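Local coordinates for pollen-specific leucine-rich repeat extensin-like protein 1 (Arabidopsis thaliana, PDB 6TME) that probably acts in the pollen-tube cell wall, where the leucine-rich repeat domain typical of its family is thought to bind RALF signalling peptides, at residues 42-47 against 72-77; 52-57 against 110-115; 337-342 against 347-352. All coordinates share one frame; numbering follows the deposited sequence.

Contact 1 of 3, residues 42-47 against 72-77. With SO4 (sulfate ion), chain J; SO4 (sulfate ion), chain P.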
# COMPACT_ATOMS: atom_id res chain seq x y z
N ASN A 42 24.09 -29.69 -4.15
CA ASN A 42 23.10 -30.07 -3.15
C ASN A 42 22.25 -28.88 -2.73
O ASN A 42 22.73 -27.90 -2.16
CB ASN A 42 23.78 -30.72 -1.92
CG ASN A 42 22.78 -31.21 -0.88
OD1 ASN A 42 21.93 -30.45 -0.40
ND2 ASN A 42 22.86 -32.49 -0.54
N ARG A 43 20.95 -29.01 -2.98
CA ARG A 43 20.04 -27.88 -2.96
C ARG A 43 19.77 -27.37 -1.55
O ARG A 43 19.78 -26.16 -1.30
CB ARG A 43 18.75 -28.30 -3.66
CG ARG A 43 17.59 -27.37 -3.56
CD ARG A 43 16.45 -27.88 -4.43
NE ARG A 43 16.88 -28.17 -5.79
CZ ARG A 43 16.18 -27.88 -6.88
NH1 ARG A 43 15.00 -27.28 -6.77
NH2 ARG A 43 16.65 -28.19 -8.08
N LEU A 44 19.53 -28.28 -0.59
CA LEU A 44 19.27 -27.81 0.77
C LEU A 44 20.54 -27.31 1.45
O LEU A 44 20.47 -26.46 2.34
CB LEU A 44 18.60 -28.90 1.61
CG LEU A 44 17.11 -29.10 1.24
CD1 LEU A 44 16.50 -30.31 1.93
CD2 LEU A 44 16.28 -27.86 1.56
N LYS A 45 21.71 -27.80 1.02
CA LYS A 45 22.97 -27.23 1.46
C LYS A 45 23.06 -25.74 1.09
O LYS A 45 23.51 -24.92 1.89
CB LYS A 45 24.12 -28.02 0.83
CG LYS A 45 25.48 -27.43 1.07
CD LYS A 45 26.61 -28.34 0.60
CE LYS A 45 27.96 -27.75 1.00
NZ LYS A 45 29.11 -28.32 0.24
N ARG A 46 22.64 -25.40 -0.13
CA ARG A 46 22.58 -24.00 -0.52
C ARG A 46 21.67 -23.20 0.41
O ARG A 46 21.98 -22.06 0.79
CB ARG A 46 22.11 -23.92 -1.97
CG ARG A 46 23.26 -24.03 -2.95
CD ARG A 46 22.76 -24.40 -4.32
NE ARG A 46 21.70 -23.50 -4.76
CZ ARG A 46 20.60 -23.91 -5.37
NH1 ARG A 46 20.43 -25.20 -5.64
NH2 ARG A 46 19.67 -23.03 -5.74
N ALA A 47 20.55 -23.80 0.85
CA ALA A 47 19.71 -23.10 1.82
C ALA A 47 20.40 -22.99 3.17
O ALA A 47 20.29 -21.96 3.84
CB ALA A 47 18.36 -23.79 1.98
N PRO A 72 21.99 -29.28 9.54
CA PRO A 72 21.59 -29.22 8.13
C PRO A 72 20.11 -29.48 7.86
O PRO A 72 19.70 -29.45 6.69
CB PRO A 72 22.45 -30.33 7.50
CG PRO A 72 22.51 -31.36 8.61
CD PRO A 72 22.60 -30.57 9.89
N ASP A 73 19.29 -29.73 8.88
CA ASP A 73 17.84 -29.83 8.68
C ASP A 73 17.19 -28.44 8.66
O ASP A 73 16.49 -28.02 9.59
CB ASP A 73 17.23 -30.70 9.77
CG ASP A 73 15.77 -31.01 9.51
OD1 ASP A 73 15.32 -30.79 8.36
OD2 ASP A 73 15.09 -31.46 10.46
N VAL A 74 17.39 -27.73 7.55
CA VAL A 74 16.90 -26.35 7.44
C VAL A 74 15.38 -26.27 7.59
O VAL A 74 14.85 -25.28 8.12
CB VAL A 74 17.36 -25.71 6.10
CG1 VAL A 74 18.83 -25.39 6.15
CG2 VAL A 74 17.05 -26.63 4.93
N CYS A 75 14.66 -27.31 7.15
CA CYS A 75 13.21 -27.29 7.18
C CYS A 75 12.64 -27.21 8.59
O CYS A 75 11.49 -26.80 8.76
CB CYS A 75 12.67 -28.54 6.46
SG CYS A 75 13.07 -28.53 4.70
N SER A 76 13.43 -27.57 9.59
CA SER A 76 12.99 -27.46 10.97
C SER A 76 13.36 -26.12 11.61
O SER A 76 12.94 -25.87 12.75
CB SER A 76 13.59 -28.62 11.78
OG SER A 76 15.00 -28.60 11.66
N TYR A 77 14.13 -25.28 10.92
CA TYR A 77 14.40 -23.92 11.41
C TYR A 77 13.11 -23.13 11.58
O TYR A 77 12.22 -23.15 10.73
CB TYR A 77 15.30 -23.15 10.43
CG TYR A 77 16.73 -23.57 10.36
CD1 TYR A 77 17.16 -24.79 10.88
CD2 TYR A 77 17.66 -22.75 9.76
CE1 TYR A 77 18.50 -25.17 10.82
CE2 TYR A 77 18.99 -23.10 9.68
CZ TYR A 77 19.41 -24.31 10.22
OH TYR A 77 20.74 -24.66 10.13
S SO4 J . 19.26 -30.95 -6.84
O1 SO4 J . 18.68 -30.87 -5.51
O2 SO4 J . 20.27 -32.01 -6.87
O3 SO4 J . 18.23 -31.26 -7.85
O4 SO4 J . 19.89 -29.66 -7.12
S SO4 P . 28.35 -29.32 -3.05
O1 SO4 P . 29.05 -28.42 -2.15
O2 SO4 P . 27.99 -30.56 -2.36
O3 SO4 P . 29.22 -29.63 -4.19
O4 SO4 P . 27.13 -28.66 -3.53

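Contact 2 of 3, residues 52-57 against 110-115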
# COMPACT_ATOMS: atom_id res chain seq x y z
N GLN A 52 22.66 -19.76 7.50
CA GLN A 52 23.75 -19.55 8.45
C GLN A 52 24.46 -18.22 8.20
O GLN A 52 24.88 -17.56 9.16
CB GLN A 52 24.76 -20.71 8.42
CG GLN A 52 24.28 -22.04 9.06
CD GLN A 52 23.84 -21.86 10.50
OE1 GLN A 52 24.47 -21.13 11.26
NE2 GLN A 52 22.76 -22.53 10.90
N ALA A 53 24.61 -17.81 6.94
CA ALA A 53 25.16 -16.48 6.69
C ALA A 53 24.23 -15.40 7.24
O ALA A 53 24.70 -14.37 7.74
CB ALA A 53 25.40 -16.27 5.19
N TRP A 54 22.91 -15.63 7.19
CA TRP A 54 21.96 -14.65 7.71
C TRP A 54 22.03 -14.56 9.23
O TRP A 54 22.09 -13.46 9.80
CB TRP A 54 20.55 -15.00 7.23
CG TRP A 54 19.59 -13.84 7.24
CD1 TRP A 54 19.89 -12.52 7.47
CD2 TRP A 54 18.18 -13.89 6.99
NE1 TRP A 54 18.75 -11.76 7.40
CE2 TRP A 54 17.68 -12.57 7.10
CE3 TRP A 54 17.28 -14.93 6.71
CZ2 TRP A 54 16.33 -12.27 6.93
CZ3 TRP A 54 15.93 -14.63 6.53
CH2 TRP A 54 15.47 -13.31 6.64
N LYS A 55 22.04 -15.72 9.90
CA LYS A 55 22.14 -15.76 11.36
C LYS A 55 23.42 -15.09 11.86
O LYS A 55 23.41 -14.46 12.93
CB LYS A 55 22.07 -17.21 11.82
CG LYS A 55 22.16 -17.42 13.34
CD LYS A 55 22.24 -18.92 13.66
CE LYS A 55 22.05 -19.21 15.16
NZ LYS A 55 22.26 -20.68 15.43
N LYS A 56 24.54 -15.23 11.14
CA LYS A 56 25.74 -14.48 11.51
C LYS A 56 25.48 -12.98 11.54
O LYS A 56 26.05 -12.27 12.38
CB LYS A 56 26.90 -14.78 10.56
CG LYS A 56 27.56 -16.12 10.77
CD LYS A 56 28.80 -16.21 9.89
CE LYS A 56 29.57 -17.52 10.08
NZ LYS A 56 30.83 -17.51 9.27
N ALA A 57 24.61 -12.48 10.66
CA ALA A 57 24.26 -11.06 10.64
C ALA A 57 23.20 -10.67 11.65
O ALA A 57 22.83 -9.50 11.69
CB ALA A 57 23.80 -10.64 9.24
N PRO A 110 24.18 -10.85 0.95
CA PRO A 110 24.10 -11.36 -0.43
C PRO A 110 23.79 -12.83 -0.52
O PRO A 110 23.15 -13.26 -1.49
CB PRO A 110 25.49 -11.07 -1.00
CG PRO A 110 26.02 -9.97 -0.16
CD PRO A 110 25.48 -10.20 1.21
N GLU A 111 24.22 -13.61 0.48
CA GLU A 111 24.08 -15.06 0.41
C GLU A 111 22.62 -15.49 0.37
O GLU A 111 22.33 -16.60 -0.09
CB GLU A 111 24.81 -15.72 1.60
CG GLU A 111 26.32 -15.75 1.49
CD GLU A 111 26.99 -14.38 1.73
OE1 GLU A 111 26.30 -13.41 2.12
OE2 GLU A 111 28.22 -14.29 1.52
N LEU A 112 21.69 -14.64 0.82
CA LEU A 112 20.28 -14.98 0.70
C LEU A 112 19.89 -15.22 -0.75
O LEU A 112 18.88 -15.88 -1.02
CB LEU A 112 19.42 -13.88 1.32
CG LEU A 112 19.61 -13.73 2.84
CD1 LEU A 112 18.74 -12.66 3.45
CD2 LEU A 112 19.38 -15.07 3.54
N GLY A 113 20.70 -14.72 -1.70
CA GLY A 113 20.48 -15.03 -3.11
C GLY A 113 20.55 -16.52 -3.43
O GLY A 113 20.19 -16.91 -4.55
N LEU A 114 21.01 -17.35 -2.49
CA LEU A 114 21.04 -18.78 -2.71
C LEU A 114 19.68 -19.44 -2.50
O LEU A 114 19.50 -20.59 -2.89
CB LEU A 114 22.09 -19.43 -1.79
CG LEU A 114 23.56 -19.12 -2.14
CD1 LEU A 114 24.47 -19.50 -0.99
CD2 LEU A 114 24.04 -19.78 -3.44
N LEU A 115 18.72 -18.74 -1.90
CA LEU A 115 17.41 -19.32 -1.61
C LEU A 115 16.51 -19.30 -2.85
O LEU A 115 15.44 -18.69 -2.87
CB LEU A 115 16.75 -18.57 -0.45
CG LEU A 115 17.51 -18.75 0.86
CD1 LEU A 115 16.99 -17.81 1.96
CD2 LEU A 115 17.42 -20.21 1.31

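Contact 3 of 3, residues 337-342 against 347-352. With SO4 (sulfate ion), chain M; SO4 (sulfate ion), chain Q.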
# COMPACT_ATOMS: atom_id res chain seq x y z
N ASP A 337 -17.75 18.41 7.51
CA ASP A 337 -17.57 19.65 6.76
C ASP A 337 -16.93 20.76 7.61
O ASP A 337 -17.03 21.93 7.25
CB ASP A 337 -18.90 20.13 6.16
CG ASP A 337 -19.94 20.58 7.23
OD1 ASP A 337 -19.70 20.49 8.47
OD2 ASP A 337 -21.04 21.01 6.79
N THR A 338 -16.29 20.39 8.70
CA THR A 338 -15.57 21.32 9.57
C THR A 338 -14.56 22.16 8.80
O THR A 338 -13.83 21.66 7.94
CB THR A 338 -14.85 20.51 10.66
OG1 THR A 338 -15.80 19.70 11.36
CG2 THR A 338 -14.08 21.40 11.62
N SER A 339 -14.50 23.45 9.15
CA SER A 339 -13.48 24.36 8.64
C SER A 339 -13.53 24.47 7.13
O SER A 339 -12.54 24.26 6.43
CB SER A 339 -12.08 23.95 9.09
OG SER A 339 -11.16 25.00 8.83
N ASN A 340 -14.71 24.80 6.63
CA ASN A 340 -14.81 25.23 5.25
C ASN A 340 -15.28 26.68 5.24
O ASN A 340 -15.01 27.43 6.19
CB ASN A 340 -15.75 24.30 4.50
CG ASN A 340 -15.03 23.09 3.90
OD1 ASN A 340 -14.25 23.22 2.96
ND2 ASN A 340 -15.25 21.93 4.49
N CYS A 341 -15.99 27.09 4.18
CA CYS A 341 -16.54 28.43 4.11
C CYS A 341 -18.04 28.39 3.93
O CYS A 341 -18.57 28.99 2.99
CB CYS A 341 -15.90 29.18 2.92
SG CYS A 341 -14.12 29.31 3.04
N LEU A 342 -18.74 27.64 4.77
CA LEU A 342 -20.17 27.43 4.58
C LEU A 342 -20.97 28.28 5.55
O LEU A 342 -20.72 28.25 6.76
CB LEU A 342 -20.53 25.96 4.77
CG LEU A 342 -19.68 24.99 3.97
CD1 LEU A 342 -19.72 23.62 4.64
CD2 LEU A 342 -20.17 24.93 2.53
N ASN A 347 -18.24 25.74 13.14
CA ASN A 347 -16.79 25.54 13.04
C ASN A 347 -16.25 25.80 11.63
O ASN A 347 -15.37 25.08 11.15
CB ASN A 347 -16.42 24.14 13.51
CG ASN A 347 -16.94 23.84 14.91
OD1 ASN A 347 -16.79 24.65 15.82
ND2 ASN A 347 -17.57 22.68 15.08
N GLN A 348 -16.80 26.81 10.96
CA GLN A 348 -16.32 27.18 9.64
C GLN A 348 -15.15 28.16 9.74
O GLN A 348 -14.84 28.70 10.81
CB GLN A 348 -17.46 27.77 8.83
CG GLN A 348 -18.54 26.75 8.58
CD GLN A 348 -18.01 25.56 7.80
OE1 GLN A 348 -17.75 25.65 6.61
NE2 GLN A 348 -17.83 24.43 8.50
N LYS A 349 -14.47 28.35 8.62
CA LYS A 349 -13.44 29.38 8.58
C LYS A 349 -14.09 30.75 8.67
O LYS A 349 -15.26 30.91 8.31
CB LYS A 349 -12.62 29.27 7.29
CG LYS A 349 -11.73 28.04 7.19
CD LYS A 349 -10.98 28.04 5.85
CE LYS A 349 -9.88 26.97 5.81
NZ LYS A 349 -10.46 25.59 5.74
N SER A 350 -13.34 31.73 9.17
CA SER A 350 -13.86 33.10 9.23
C SER A 350 -14.11 33.65 7.83
O SER A 350 -13.48 33.25 6.85
CB SER A 350 -12.90 34.01 9.99
OG SER A 350 -11.85 34.48 9.15
N ALA A 351 -15.06 34.60 7.75
CA ALA A 351 -15.30 35.28 6.48
C ALA A 351 -14.08 36.07 6.02
O ALA A 351 -13.86 36.22 4.81
CB ALA A 351 -16.51 36.20 6.60
N LYS A 352 -13.28 36.57 6.97
CA LYS A 352 -12.05 37.29 6.63
C LYS A 352 -11.09 36.38 5.87
O LYS A 352 -10.55 36.77 4.83
CB LYS A 352 -11.40 37.82 7.90
CG LYS A 352 -12.38 38.49 8.88
CD LYS A 352 -12.26 37.93 10.31
CE LYS A 352 -13.52 38.20 11.14
NZ LYS A 352 -14.59 37.17 10.94
S SO4 M . -19.10 28.72 15.01
O1 SO4 M . -18.96 29.28 16.35
O2 SO4 M . -18.91 27.27 15.07
O3 SO4 M . -18.09 29.31 14.13
O4 SO4 M . -20.44 29.03 14.51
S SO4 Q . -13.32 17.10 12.88
O1 SO4 Q . -12.47 17.96 13.71
O2 SO4 Q . -13.23 15.72 13.35
O3 SO4 Q . -14.72 17.53 12.98
O4 SO4 Q . -12.87 17.17 11.49

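Contact 1 of 3, residues 42-47 against 72-77
Asp-73 O, the carbonyl just ahead of the valine that packs on Leu-44 and Ala-47, takes two donors from one residue: Ser-76 OG approaches Asp-73 O at 2.6 Å in the carbonyl plane, and Ser-76 N joins it at 3.1 Å. This double hold fixes the short 3-10 turn from which Val-74 faces the helix. Its two methyls divide the work. With CG1 anti to the carbonyl carbon (chi1 -73°), CG2 falls between the backbone N and the carbonyl carbon, meets Leu-44 CD2 at 3.7 Å and lies within 4.3 Å of Ala-47 CB, while CG1 comes to 4.1 Å from the backbone carbon C of Ala-47. Val-74 CA also sits over one face of the Tyr-77 ring, toward the rim. The helix is itself secured at its start, where Asn-42 OD1 accepts Lys-45 N at 3.0 Å in an Asx motif. Leu-92 lies against both Leu-44 and Cys-75, which forms a disulfide with Cys-82, a link within the N-terminal cap of the repeat domain. No hydrogen bond joins the two segments, so methyl groups carry the contact: it relies on shape and exclusion of water, with polar bonds shaping each side separately.

Contact 2 of 3, residues 52-57 against 110-115
A CH-pi contact dominates the meeting of Trp-54 with Leu-112. The leucine methyl CD1 stands 3.8 Å from the centroid of the five-membered ring of Trp-54, only 11° off its normal, and therefore almost directly above the indole face. Its sister methyl CD2 reaches along the same indole to within 3.8 Å of Trp-54 CE3, so the forked end of the leucine spans the junction of the two rings. The side chains cross at about a right angle. With CG anti to the carbonyl carbon (chi1 -65°), Leu-112 directs this fork at the helix. Phe-58 meets the same tryptophan edge-to-face, and Phe-128 also packs on it.

These residues join the N-terminal helix 43-56 to the beginning of the solenoid: 110-114 is a 3-10 segment of the kind that plant leucine-rich repeats place after their short strands. Its backbone bonds follow the expected i to i+3 pattern, with Gly-113 N 2.9 Å from Pro-110 O and Leu-114 N 2.8 Å from Glu-111 O.

Plain aliphatic contact supplies the rest. Ala-53 CB touches Glu-111 CB at 3.7 Å and Glu-111 CG at 3.8 Å, so the acidic residue offers its methylenes to the helix. Among polar groups, Trp-54 NE1 makes a weak hydrogen bond to Tyr-107 O.

Contact 3 of 3, residues 337-342 against 347-352
The flat carboxamide of Gln-348 is gripped at its edges by the backbone of 337-342. On one side NE2 gives a nearly straight bond (171°) to Asp-337 O at 2.9 Å, and that oxygen lies in the amide plane; NE2 also bonds to Pro-346 O. On the other side Leu-342 N reaches OE1 at 2.9 Å, close to the plane, while Asn-340 N makes a weak bond to the same OE1 from over one face of the amide; toward the opposite face Leu-342 CD1 comes to 3.4 Å from Gln-348 OE1. Donor and acceptor are thus both used, which fixes which way round the amide sits. A bend at chi2 (-60°) turns the group back into the loop. A leucine in its place would probably leave Asp-337 O and Leu-342 N without these mates and the loop less firmly shaped. The amide of Asn-340 is likewise held at both ends, OD1 by Phe-318 N and ND2 by Phe-313 O.

Backbone bonds tie the two segments on either side of Gln-348: Ser-339 N reaches Asn-347 O at 2.7 Å, and Lys-349 N reaches Asn-340 O, also at 2.7 Å. Lys-349 then runs alongside Ser-339 and bends only at chi4, bringing NZ to 2.6 Å from Ser-339 O, from above the carbonyl plane (43° out of it). Ser-339 OG, at 3.2 Å from Lys-349 NZ, and Asn-316 O are further acceptors, and Phe-317 meets the ammonium in a cation-pi contact.

Following the last strand of the solenoid, 334-336, Asn-340 occupies the place of the consensus asparagine of a leucine-rich repeat, bonding to the backbone of the preceding turn. Together with the Cys-341 to Cys-354 disulfide and helix 351-358, N-capped by Ser-350, this is consistent with a C-terminal cap of the solenoid.

How the contacts relate
Contacts 1 and 2 share helix 43-56 and lie with centres about 12 Å apart; their segments alternate along the chain, so the two crossings interlock. They also touch directly: Tyr-77 OH lies 3.0 Å from Gln-52 NE2 in a probable hydrogen bond, and Ala-47 packs on Leu-115. One helix is thus pinned to the loop before strand 80-85 and, further along, to the 3-10 segment ahead of strand 120-122. Contact 3 comes last in the chain, beyond strand 334-336, on the opposite side of the chain's centre, its own centre about 65 Å from contact 1 and 58 Å from contact 2. The three therefore mark the two ends of an elongated repeat domain, each apparently closed by a disulfide-bearing cap.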